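PDB 2QSV: DUF1573 domain-containing protein from Porphyromonas gingivalis, which is of unknown function, perhaps linked to cysteine-type peptidase activity, and is represented here by its C-terminal part, two immunoglobulin-like beta-sandwich domains. Local coordinates for residues V40-F45 with D49-R54; P75-E80 with T156-A161; P104-F109 with Q208-R213; L126-G129 with T135-A138; T169-K172 with S176-L179. All coordinates share one frame; numbering follows the deposited sequence.

Contact 1. Residues V40-F45 with D49-R54; sequences VSLPSF and DDRAFR
L42 and R51 meet in a van der Waals contact, the leucine end lying over the flat head of the arginine. The two side chains run toward each other from opposite directions. L42 CG stands 3.8 Å above the plane of the R51 guanidinium, over its centre, and L42 CD1 reaches R51 NH1 at 3.6 Å. A bend in the arginine chain at chi3 (77°) turns the guanidinium so that one of its faces meets the leucine. L42 also touches L48, so its isobutyl group is packed against more than the arginine.

The edge of the guanidinium does different work. V40 C lies in the guanidinium plane, 3.5 Å from R51 NH2, and S41 N is 3.6 Å from the same nitrogen. Neither is a hydrogen bond between the segments; the polar partner of R51 NH2 is the carbonyl of V39, just before V40. The head group therefore rests along the end of strand 35-41, fixed through V39 and covered on one face by L42.

Before R51 the chain makes an inverse gamma turn centred on D50, with a weak bond from R51 N to D49 O; the D50 carboxylate forms a salt bridge with R61. From there the chain enters strand 52-55, the antiparallel neighbour of strand 35-41 and the edge of the five-stranded sheet in the first immunoglobulin-like beta-sandwich.

Contact 2. Residues P75-E80 with T156-A161; sequences PGMKDE and TTRNPA. With NA (sodium ion), chain C.
D79 OD1 has two partners, R158 NH2 at 2.8 Å across the domain boundary and the hydroxyl of S102 within its own domain. The salt bridge of D79 with R158 joins the two immunoglobulin-like domains, linking strand 76-87 of the first to the loop that follows strand 150-157 of the second. Its OD1 arm is weak, with an N-H...O angle of 121°. The second arm, R158 NH1 to D79 OD2 at 3.1 Å, is much straighter (161°). The carboxylate and guanidinium planes are turned 72° apart; OD2 lies in the guanidinium plane, and NH1 comes to it from above the carboxylate plane.

M77, a selenomethionine, packs beside this bridge. With its CG anti to the backbone N, it brings CG to 3.5 Å from R158 NH2 and to 4.0 Å from T156 OG1. M77 N donates a hydrogen bond to S154 OG, a further link between the domains.

Residues flanking R158 bind a sodium ion: T157 OG1 and N159 O, with L162 O and three waters. N159 also forms an Asx turn: its OD1 accepts from A161 N at 2.9 Å, in the carbonyl plane.

Contact 3. Residues P104-F109 with Q208-R213; sequences PLVDNF and QAPLRR
The F109 ring turns its edge to P210, whose CB lies near the ring plane and 3.6 Å from F109 CE2; one face of the same ring carries D107 CB, 3.7 Å above the plane and over its centre. On the other segment, L211 CG lies over one face of the R213 guanidinium, offset toward the rim. The contact is part of the joint between the two immunoglobulin-like beta-sandwiches. The end of strand 94-105 and the linker after it, from the first domain, pack on P210 and the first residue of strand 211-219 in the second.

All the touching across this joint is apolar, with no hydrogen bond between the segments. P210 is its middle: V106 approaches it obliquely and brings CG1, the methyl anti to its own carbonyl carbon (chi1 -58°), to 3.7 Å from P210 CB. The proline ring is thus met by a branched aliphatic side chain as well as by the aromatic edge. Farther along, P104 and L211 make a looser pair, and both also touch I203 of strand 195-204. L211 reaches M77 too, which brings a second strand of the first domain into the interface.

Polar links hold the linker close by. V106 is bonded through its backbone to S15, and D107 OD2 accepts a hydrogen bond from H153 across the domain boundary. The P104 to L211 approach is made by P104 CB and L211 CD2, 4.3 Å apart.

Contact 4. Residues L126-G129 with T135-A138; sequences LDMG and TTKA
Two facing sheets of the second immunoglobulin-like sandwich meet here, where L126 and M128 of strand 125-130 reach across to T136 and A138 of strand 136-144. The segment axes come within 9.6 Å of each other and run in nearly opposite directions, at 151°.

M128, a selenomethionine, has the largest share of the contact. Its chain extends from the backbone and bends at the last torsion (chi3 53°), which sets the terminal CE against T136. M128 CE is 3.5 Å from T136 CG2, tighter than a usual carbon-carbon contact, and also 3.5 Å from the backbone O of T136. M128 and T136 lie alongside, pointing opposite ways. T136 turns its methyl toward the selenomethionine, CG2 lying anti to the backbone N, while its hydroxyl bonds to the carbonyl of E134.

Strand 125-130 is an outermost strand of the five-stranded mixed sheet and pairs in parallel with strand 211-219 through the backbones of L126, M128 and K217. Strand 136-144 belongs to the four-stranded antiparallel sheet, so the apolar ends described here lie between the two layers. V216 also touches M128 from the first of those sheets.

L126 CD2 meets A138 CB at 3.8 Å, and M128 CE lies 4.4 Å from that same methyl. On the strand of L126, D127 OD1 accepts from G129 N at 3.0 Å, an Asx turn in which the donor comes from the anti side, 34° out of the carboxylate plane.

Contact 5. Residues T169-K172 with S176-L179; sequences TEIK and STLL
I171 and T177 are set nearly perpendicular to each other, the ethyl arm of the isoleucine meeting the methyl of the threonine. I171 CD1 lies 3.7 Å from T177 CG2, and I171 CG1 is 3.8 Å from that methyl, so T177 touches the ethyl arm along its length. The other branch of I171 points to the backbone: CG2 rests 3.5 Å from S176 N and 3.7 Å from S176 CA. The isoleucine thus spreads over two successive residues of the opposing strand. Its chi2 of 96° departs from a staggered value and leaves CD1 turned to T177.

On the threonine, OG1 is anti to the backbone N (chi1 -166°), which puts CG2 between N and the carbonyl carbon and on the side of I171. The hydroxyl is directed to R168 N, in a weak hydrogen bond. S176 turns its CB away from I171, and its OG bonds to E141.

I171 lies on strand 170-171, an edge of the five-stranded sheet, where its backbone is hydrogen-bonded to L150 and its side chain packs on L152 of strand 150-157. T177 belongs to strand 176-183 in the other sheet of the sandwich, between strands 136-144 and 162-166.

How the contacts relate
From the N terminus, contact 1 closes first, a short loop inside the first domain that carries strand 46-47 of the opposite sheet. Contacts 2 and 3 then open in turn, at 75-80 and 104-109, and they cross, because contact 2 closes at 156-161 before contact 3 does at 208-213. Both bridge the two domains. Contact 4, a local loop of the second domain, falls within the spans of both; contact 5 lies after contact 2 has closed and within the span of contact 3 alone. Contacts 4 and 5 each join the two sheets of the second sandwich. S44 OG to E80 OE2, 2.7 Å, links contact 1 to contact 2.

Contact 1. Residues V40-F45 with D49-R54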
# COMPACT_ATOMS: atom_id res chain seq x y z
N VAL A 40 -2.13 -12.20 -16.49
CA VAL A 40 -1.17 -11.70 -17.50
C VAL A 40 0.05 -10.95 -16.92
O VAL A 40 1.07 -10.82 -17.59
CB VAL A 40 -1.88 -10.89 -18.63
CG1 VAL A 40 -2.81 -11.81 -19.45
CG2 VAL A 40 -2.68 -9.75 -18.07
N SER A 41 -0.07 -10.47 -15.69
CA SER A 41 1.05 -9.81 -15.02
C SER A 41 0.96 -10.06 -13.51
O SER A 41 -0.12 -9.98 -12.95
CB SER A 41 1.05 -8.31 -15.32
OG SER A 41 2.26 -7.70 -14.94
N LEU A 42 2.09 -10.41 -12.89
CA LEU A 42 2.20 -10.62 -11.45
C LEU A 42 3.10 -9.55 -10.86
O LEU A 42 4.06 -9.18 -11.50
CB LEU A 42 2.91 -11.95 -11.13
CG LEU A 42 2.26 -13.32 -11.24
CD1 LEU A 42 3.35 -14.40 -11.08
CD2 LEU A 42 1.17 -13.49 -10.18
N PRO A 43 2.82 -9.09 -9.62
CA PRO A 43 3.79 -8.29 -8.87
C PRO A 43 5.18 -8.94 -8.84
O PRO A 43 5.29 -10.16 -8.74
CB PRO A 43 3.19 -8.29 -7.46
CG PRO A 43 1.74 -8.31 -7.70
CD PRO A 43 1.57 -9.25 -8.88
N SER A 44 6.23 -8.12 -8.93
CA SER A 44 7.61 -8.62 -8.91
C SER A 44 8.00 -9.38 -7.63
O SER A 44 9.00 -10.10 -7.63
CB SER A 44 8.59 -7.47 -9.09
OG SER A 44 8.53 -6.61 -7.97
N PHE A 45 7.21 -9.20 -6.57
CA PHE A 45 7.51 -9.78 -5.25
C PHE A 45 6.62 -10.97 -4.92
O PHE A 45 6.62 -11.45 -3.78
CB PHE A 45 7.43 -8.71 -4.13
CG PHE A 45 6.13 -7.90 -4.12
CD1 PHE A 45 4.98 -8.36 -3.46
CD2 PHE A 45 6.06 -6.67 -4.77
CE1 PHE A 45 3.79 -7.59 -3.45
CE2 PHE A 45 4.89 -5.89 -4.75
CZ PHE A 45 3.76 -6.35 -4.08
N ASP A 49 1.87 -20.15 -9.55
CA ASP A 49 1.85 -21.18 -10.60
C ASP A 49 0.47 -21.30 -11.25
O ASP A 49 0.38 -21.56 -12.45
CB ASP A 49 2.40 -22.52 -10.08
CG ASP A 49 3.88 -22.42 -9.70
OD1 ASP A 49 4.26 -23.02 -8.67
OD2 ASP A 49 4.65 -21.73 -10.41
N ASP A 50 -0.59 -21.05 -10.49
CA ASP A 50 -1.93 -21.00 -11.05
C ASP A 50 -2.13 -19.75 -11.93
O ASP A 50 -2.80 -18.79 -11.52
CB ASP A 50 -2.97 -21.02 -9.92
CG ASP A 50 -4.28 -21.68 -10.33
OD1 ASP A 50 -4.33 -22.29 -11.43
OD2 ASP A 50 -5.26 -21.59 -9.54
N ARG A 51 -1.58 -19.79 -13.15
CA ARG A 51 -1.52 -18.60 -14.03
C ARG A 51 -2.41 -18.60 -15.26
O ARG A 51 -2.67 -17.54 -15.84
CB ARG A 51 -0.08 -18.33 -14.47
CG ARG A 51 0.75 -17.65 -13.41
CD ARG A 51 1.91 -16.93 -14.00
NE ARG A 51 1.47 -15.68 -14.60
CZ ARG A 51 2.27 -14.67 -14.88
NH1 ARG A 51 3.57 -14.75 -14.61
NH2 ARG A 51 1.77 -13.57 -15.43
N ALA A 52 -2.85 -19.77 -15.70
CA ALA A 52 -3.67 -19.88 -16.92
C ALA A 52 -4.66 -21.03 -16.76
O ALA A 52 -4.31 -22.19 -16.96
CB ALA A 52 -2.79 -20.06 -18.18
N PHE A 53 -5.88 -20.69 -16.37
CA PHE A 53 -6.87 -21.69 -16.03
C PHE A 53 -8.22 -21.47 -16.70
O PHE A 53 -8.51 -20.36 -17.17
CB PHE A 53 -7.05 -21.75 -14.52
CG PHE A 53 -7.31 -20.42 -13.88
CD1 PHE A 53 -6.24 -19.60 -13.49
CD2 PHE A 53 -8.62 -19.99 -13.64
CE1 PHE A 53 -6.48 -18.38 -12.88
CE2 PHE A 53 -8.86 -18.77 -13.02
CZ PHE A 53 -7.78 -17.96 -12.64
N ARG A 54 -9.04 -22.53 -16.74
CA ARG A 54 -10.48 -22.43 -17.09
C ARG A 54 -11.43 -22.42 -15.89
O ARG A 54 -11.22 -23.13 -14.90
CB ARG A 54 -10.90 -23.57 -18.00
CG ARG A 54 -11.33 -23.14 -19.38
CD ARG A 54 -10.37 -23.69 -20.43
NE ARG A 54 -11.06 -23.94 -21.70
CZ ARG A 54 -10.48 -24.04 -22.89
NH1 ARG A 54 -9.15 -23.90 -23.02
NH2 ARG A 54 -11.23 -24.27 -23.97

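Contact 2. Residues P75-E80 with T156-A161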
# COMPACT_ATOMS: atom_id res chain seq x y z
N PRO A 75 13.70 -1.69 1.17
CA PRO A 75 12.47 -1.56 1.98
C PRO A 75 11.58 -0.37 1.56
O PRO A 75 12.01 0.52 0.82
CB PRO A 75 12.99 -1.39 3.41
CG PRO A 75 14.37 -0.93 3.28
CD PRO A 75 14.92 -1.44 1.98
N GLY A 76 10.34 -0.37 2.02
CA GLY A 76 9.36 0.59 1.57
C GLY A 76 8.06 -0.10 1.21
O GLY A 76 8.02 -1.31 1.08
N MSE A 77 7.01 0.67 1.01
CA MSE A 77 5.69 0.14 0.62
C MSE A 77 5.72 -0.12 -0.89
O MSE A 77 6.10 0.77 -1.68
CB MSE A 77 4.61 1.16 0.97
CG MSE A 77 3.16 0.69 0.71
SE MSE A 77 2.66 -0.56 2.10
CE MSE A 77 2.43 0.57 3.70
N LYS A 78 5.43 -1.36 -1.28
CA LYS A 78 5.39 -1.75 -2.68
C LYS A 78 3.92 -1.92 -3.03
O LYS A 78 3.16 -2.51 -2.27
CB LYS A 78 6.15 -3.07 -2.88
CG LYS A 78 7.49 -3.18 -2.12
CD LYS A 78 8.50 -2.13 -2.69
CE LYS A 78 9.80 -2.13 -1.90
NZ LYS A 78 10.70 -1.01 -2.35
N ASP A 79 3.51 -1.39 -4.16
CA ASP A 79 2.14 -1.52 -4.66
C ASP A 79 2.25 -1.92 -6.10
O ASP A 79 2.76 -1.15 -6.89
CB ASP A 79 1.38 -0.19 -4.59
CG ASP A 79 1.31 0.36 -3.19
OD1 ASP A 79 0.71 -0.29 -2.31
OD2 ASP A 79 1.85 1.45 -2.95
N GLU A 80 1.86 -3.14 -6.44
CA GLU A 80 1.95 -3.63 -7.82
C GLU A 80 0.70 -4.41 -8.18
O GLU A 80 0.17 -5.15 -7.35
CB GLU A 80 3.19 -4.51 -7.99
CG GLU A 80 4.56 -3.76 -7.97
CD GLU A 80 5.69 -4.62 -8.51
OE1 GLU A 80 5.49 -5.39 -9.49
OE2 GLU A 80 6.78 -4.55 -7.93
N THR A 156 3.45 7.06 2.34
CA THR A 156 2.34 6.83 1.42
C THR A 156 0.97 7.23 2.01
O THR A 156 0.72 7.13 3.22
CB THR A 156 2.35 5.38 0.84
OG1 THR A 156 2.52 4.44 1.88
CG2 THR A 156 3.50 5.16 -0.22
N THR A 157 0.11 7.73 1.12
CA THR A 157 -1.27 8.01 1.46
C THR A 157 -2.20 7.22 0.48
O THR A 157 -1.86 6.99 -0.70
CB THR A 157 -1.56 9.55 1.47
OG1 THR A 157 -1.21 10.10 0.20
CG2 THR A 157 -0.71 10.29 2.57
N ARG A 158 -3.35 6.79 0.96
CA ARG A 158 -4.32 6.11 0.09
C ARG A 158 -5.50 7.06 -0.28
O ARG A 158 -6.06 6.97 -1.35
CB ARG A 158 -4.86 4.82 0.75
CG ARG A 158 -3.80 3.76 1.14
CD ARG A 158 -2.96 3.26 -0.04
NE ARG A 158 -2.11 2.10 0.30
CZ ARG A 158 -0.94 1.78 -0.27
NH1 ARG A 158 -0.42 2.56 -1.23
NH2 ARG A 158 -0.27 0.68 0.12
N ASN A 159 -5.84 7.97 0.60
CA ASN A 159 -6.91 8.91 0.34
C ASN A 159 -6.49 9.98 -0.67
O ASN A 159 -5.44 10.64 -0.49
CB ASN A 159 -7.37 9.52 1.67
CG ASN A 159 -8.67 10.27 1.56
OD1 ASN A 159 -8.80 11.23 0.80
ND2 ASN A 159 -9.64 9.84 2.34
N PRO A 160 -7.31 10.17 -1.76
CA PRO A 160 -7.02 11.10 -2.83
C PRO A 160 -7.07 12.57 -2.42
O PRO A 160 -6.61 13.40 -3.18
CB PRO A 160 -8.12 10.78 -3.89
CG PRO A 160 -9.25 10.30 -3.09
CD PRO A 160 -8.60 9.45 -2.02
N ALA A 161 -7.66 12.90 -1.28
CA ALA A 161 -7.68 14.29 -0.80
C ALA A 161 -6.42 14.64 0.02
O ALA A 161 -6.21 15.80 0.36
CB ALA A 161 -8.92 14.54 0.04
NA NA C . -3.22 10.29 -1.80
O HOH W 1 -3.82 8.43 -3.40
O HOH W 2 -2.81 11.92 -3.03
O HOH W 3 -0.72 10.33 -2.45

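Contact 3. Residues P104-F109 with Q208-R213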
# COMPACT_ATOMS: atom_id res chain seq x y z
N PRO A 104 4.27 -4.09 2.73
CA PRO A 104 5.10 -3.28 3.64
C PRO A 104 6.42 -3.98 3.92
O PRO A 104 6.52 -4.78 4.83
CB PRO A 104 4.25 -3.17 4.94
CG PRO A 104 2.90 -3.99 4.64
CD PRO A 104 3.26 -4.89 3.47
N LEU A 105 7.44 -3.68 3.10
CA LEU A 105 8.72 -4.35 3.18
C LEU A 105 9.62 -3.52 4.11
O LEU A 105 9.85 -2.31 3.87
CB LEU A 105 9.35 -4.53 1.79
CG LEU A 105 10.70 -5.25 1.77
CD1 LEU A 105 10.63 -6.70 2.30
CD2 LEU A 105 11.39 -5.22 0.37
N VAL A 106 10.10 -4.14 5.20
CA VAL A 106 10.92 -3.43 6.19
C VAL A 106 12.38 -3.95 6.20
O VAL A 106 12.68 -4.95 5.55
CB VAL A 106 10.27 -3.44 7.65
CG1 VAL A 106 8.85 -2.79 7.63
CG2 VAL A 106 10.22 -4.84 8.24
N ASP A 107 13.26 -3.29 6.95
CA ASP A 107 14.64 -3.75 7.15
C ASP A 107 14.79 -5.09 7.86
O ASP A 107 13.99 -5.47 8.74
CB ASP A 107 15.45 -2.70 7.92
CG ASP A 107 15.65 -1.41 7.12
OD1 ASP A 107 16.49 -1.43 6.20
OD2 ASP A 107 14.94 -0.40 7.37
N ASN A 108 15.86 -5.79 7.51
CA ASN A 108 16.31 -6.91 8.34
C ASN A 108 17.04 -6.42 9.60
O ASN A 108 18.28 -6.33 9.63
CB ASN A 108 17.15 -7.89 7.51
CG ASN A 108 17.55 -9.14 8.30
OD1 ASN A 108 17.01 -9.44 9.36
ND2 ASN A 108 18.56 -9.83 7.80
N PHE A 109 16.25 -6.12 10.64
CA PHE A 109 16.75 -5.44 11.82
C PHE A 109 17.75 -6.24 12.66
O PHE A 109 18.64 -5.63 13.23
CB PHE A 109 15.62 -4.87 12.71
CG PHE A 109 14.89 -3.71 12.11
CD1 PHE A 109 15.50 -2.43 12.01
CD2 PHE A 109 13.58 -3.86 11.64
CE1 PHE A 109 14.84 -1.35 11.44
CE2 PHE A 109 12.90 -2.80 11.05
CZ PHE A 109 13.51 -1.52 10.97
N GLN A 208 11.85 -0.62 16.53
CA GLN A 208 10.70 -0.78 17.40
C GLN A 208 9.33 -0.50 16.74
O GLN A 208 8.33 -0.88 17.30
CB GLN A 208 10.84 0.15 18.60
CG GLN A 208 11.81 -0.34 19.69
CD GLN A 208 13.28 -0.16 19.26
OE1 GLN A 208 14.03 -1.15 19.18
NE2 GLN A 208 13.67 1.09 18.91
N ALA A 209 9.29 0.20 15.62
CA ALA A 209 8.07 0.52 14.91
C ALA A 209 8.37 0.97 13.48
O ALA A 209 8.28 2.18 13.16
CB ALA A 209 7.25 1.57 15.68
N PRO A 210 8.76 0.00 12.62
CA PRO A 210 9.19 0.33 11.24
C PRO A 210 8.07 0.79 10.31
O PRO A 210 8.35 1.39 9.27
CB PRO A 210 9.78 -1.00 10.74
CG PRO A 210 9.05 -2.09 11.59
CD PRO A 210 8.93 -1.44 12.93
N LEU A 211 6.82 0.48 10.68
CA LEU A 211 5.65 0.98 9.98
C LEU A 211 4.86 1.89 10.95
O LEU A 211 4.27 1.42 11.95
CB LEU A 211 4.82 -0.19 9.39
CG LEU A 211 3.43 0.14 8.83
CD1 LEU A 211 3.49 1.13 7.68
CD2 LEU A 211 2.71 -1.16 8.40
N ARG A 212 4.86 3.20 10.65
CA ARG A 212 4.30 4.18 11.57
C ARG A 212 3.14 4.88 10.88
O ARG A 212 3.22 5.13 9.71
CB ARG A 212 5.41 5.18 11.95
CG ARG A 212 5.20 5.81 13.28
CD ARG A 212 5.47 4.85 14.45
NE ARG A 212 5.14 5.64 15.60
CZ ARG A 212 5.99 6.49 16.18
NH1 ARG A 212 7.28 6.60 15.73
NH2 ARG A 212 5.56 7.18 17.23
N ARG A 213 2.02 5.12 11.56
CA ARG A 213 0.88 5.76 10.92
C ARG A 213 0.44 6.98 11.65
O ARG A 213 0.35 7.01 12.88
CB ARG A 213 -0.32 4.80 10.73
CG ARG A 213 -0.04 3.67 9.83
CD ARG A 213 -1.22 2.74 9.94
NE ARG A 213 -1.23 1.63 9.01
CZ ARG A 213 -0.86 0.40 9.31
NH1 ARG A 213 -0.35 0.13 10.48
NH2 ARG A 213 -0.95 -0.54 8.42

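Contact 4. Residues L126-G129 with T135-A138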
# COMPACT_ATOMS: atom_id res chain seq x y z
N LEU A 126 -3.39 14.05 13.88
CA LEU A 126 -3.55 15.43 13.47
C LEU A 126 -5.02 15.70 13.10
O LEU A 126 -5.51 15.18 12.09
CB LEU A 126 -2.62 15.75 12.27
CG LEU A 126 -2.83 17.13 11.60
CD1 LEU A 126 -2.49 18.30 12.55
CD2 LEU A 126 -1.99 17.28 10.31
N ASP A 127 -5.69 16.54 13.87
CA ASP A 127 -7.06 16.93 13.51
C ASP A 127 -6.99 18.32 12.92
O ASP A 127 -6.72 19.29 13.64
CB ASP A 127 -8.01 16.87 14.73
CG ASP A 127 -9.51 16.99 14.34
OD1 ASP A 127 -9.87 17.49 13.24
OD2 ASP A 127 -10.33 16.57 15.17
N MSE A 128 -7.18 18.42 11.61
CA MSE A 128 -7.10 19.72 10.95
C MSE A 128 -8.34 20.61 11.08
O MSE A 128 -8.35 21.75 10.60
CB MSE A 128 -6.73 19.54 9.50
CG MSE A 128 -5.41 18.82 9.37
SE MSE A 128 -4.86 18.69 7.57
CE MSE A 128 -4.94 20.50 6.98
N GLY A 129 -9.36 20.10 11.75
CA GLY A 129 -10.62 20.82 11.90
C GLY A 129 -11.39 21.03 10.60
O GLY A 129 -11.32 20.21 9.67
N THR A 135 -7.48 24.54 -0.08
CA THR A 135 -6.45 23.51 0.18
C THR A 135 -5.60 23.93 1.37
O THR A 135 -5.03 25.02 1.39
CB THR A 135 -5.56 23.16 -1.02
OG1 THR A 135 -6.39 22.81 -2.13
CG2 THR A 135 -4.65 21.96 -0.69
N THR A 136 -5.57 23.07 2.38
CA THR A 136 -5.01 23.40 3.66
C THR A 136 -3.75 22.56 3.92
O THR A 136 -3.75 21.35 3.79
CB THR A 136 -6.08 23.25 4.73
OG1 THR A 136 -7.23 24.00 4.31
CG2 THR A 136 -5.63 23.77 6.10
N LYS A 137 -2.69 23.27 4.26
CA LYS A 137 -1.41 22.71 4.55
C LYS A 137 -1.18 22.56 6.05
O LYS A 137 -1.68 23.33 6.85
CB LYS A 137 -0.31 23.59 3.96
CG LYS A 137 -0.21 23.56 2.47
CD LYS A 137 0.86 24.59 2.04
CE LYS A 137 0.91 24.76 0.52
NZ LYS A 137 2.22 25.32 0.11
N ALA A 138 -0.41 21.54 6.42
CA ALA A 138 0.07 21.39 7.78
C ALA A 138 1.48 20.79 7.70
O ALA A 138 1.92 20.35 6.65
CB ALA A 138 -0.87 20.50 8.61

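Contact 5. Residues T169-K172 with S176-L179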
# COMPACT_ATOMS: atom_id res chain seq x y z
N THR A 169 14.70 12.58 3.51
CA THR A 169 14.42 11.17 3.79
C THR A 169 15.52 10.52 4.62
O THR A 169 15.45 9.31 4.91
CB THR A 169 14.21 10.29 2.54
OG1 THR A 169 15.36 10.40 1.70
CG2 THR A 169 12.96 10.68 1.76
N GLU A 170 16.52 11.31 4.99
CA GLU A 170 17.54 10.82 5.93
C GLU A 170 17.78 11.90 6.97
O GLU A 170 18.03 13.08 6.62
CB GLU A 170 18.82 10.39 5.22
CG GLU A 170 19.85 9.80 6.21
CD GLU A 170 21.27 9.70 5.62
OE1 GLU A 170 21.40 9.76 4.37
OE2 GLU A 170 22.25 9.54 6.40
N ILE A 171 17.67 11.49 8.23
CA ILE A 171 17.70 12.41 9.36
C ILE A 171 18.76 11.98 10.32
O ILE A 171 18.73 10.86 10.87
CB ILE A 171 16.32 12.58 10.05
CG1 ILE A 171 15.28 13.12 9.03
CG2 ILE A 171 16.36 13.68 11.13
CD1 ILE A 171 14.42 12.03 8.37
N LYS A 172 19.71 12.90 10.57
CA LYS A 172 20.82 12.56 11.50
C LYS A 172 20.32 12.53 12.96
O LYS A 172 19.33 13.18 13.27
CB LYS A 172 22.04 13.50 11.35
CG LYS A 172 21.74 14.93 11.69
CD LYS A 172 22.99 15.86 11.46
CE LYS A 172 23.33 16.10 9.99
NZ LYS A 172 24.64 16.84 9.86
N SER A 176 15.88 16.75 12.74
CA SER A 176 14.48 16.61 12.38
C SER A 176 14.24 17.09 10.95
O SER A 176 15.11 17.77 10.33
CB SER A 176 13.59 17.34 13.38
OG SER A 176 13.76 18.73 13.24
N THR A 177 13.07 16.75 10.43
CA THR A 177 12.65 17.22 9.11
C THR A 177 11.15 17.52 9.19
O THR A 177 10.47 17.08 10.11
CB THR A 177 13.04 16.24 7.97
OG1 THR A 177 12.91 16.90 6.72
CG2 THR A 177 12.18 14.92 7.92
N LEU A 178 10.64 18.31 8.27
CA LEU A 178 9.18 18.53 8.22
C LEU A 178 8.54 17.56 7.23
O LEU A 178 9.08 17.33 6.14
CB LEU A 178 8.88 19.98 7.82
CG LEU A 178 9.20 20.96 8.93
CD1 LEU A 178 8.87 22.37 8.51
CD2 LEU A 178 8.42 20.58 10.15
N LEU A 179 7.44 16.96 7.66
CA LEU A 179 6.50 16.25 6.78
C LEU A 179 5.47 17.25 6.33
O LEU A 179 4.75 17.79 7.15
CB LEU A 179 5.82 15.10 7.55
CG LEU A 179 4.88 14.18 6.74
CD1 LEU A 179 5.61 13.46 5.63
CD2 LEU A 179 4.25 13.20 7.73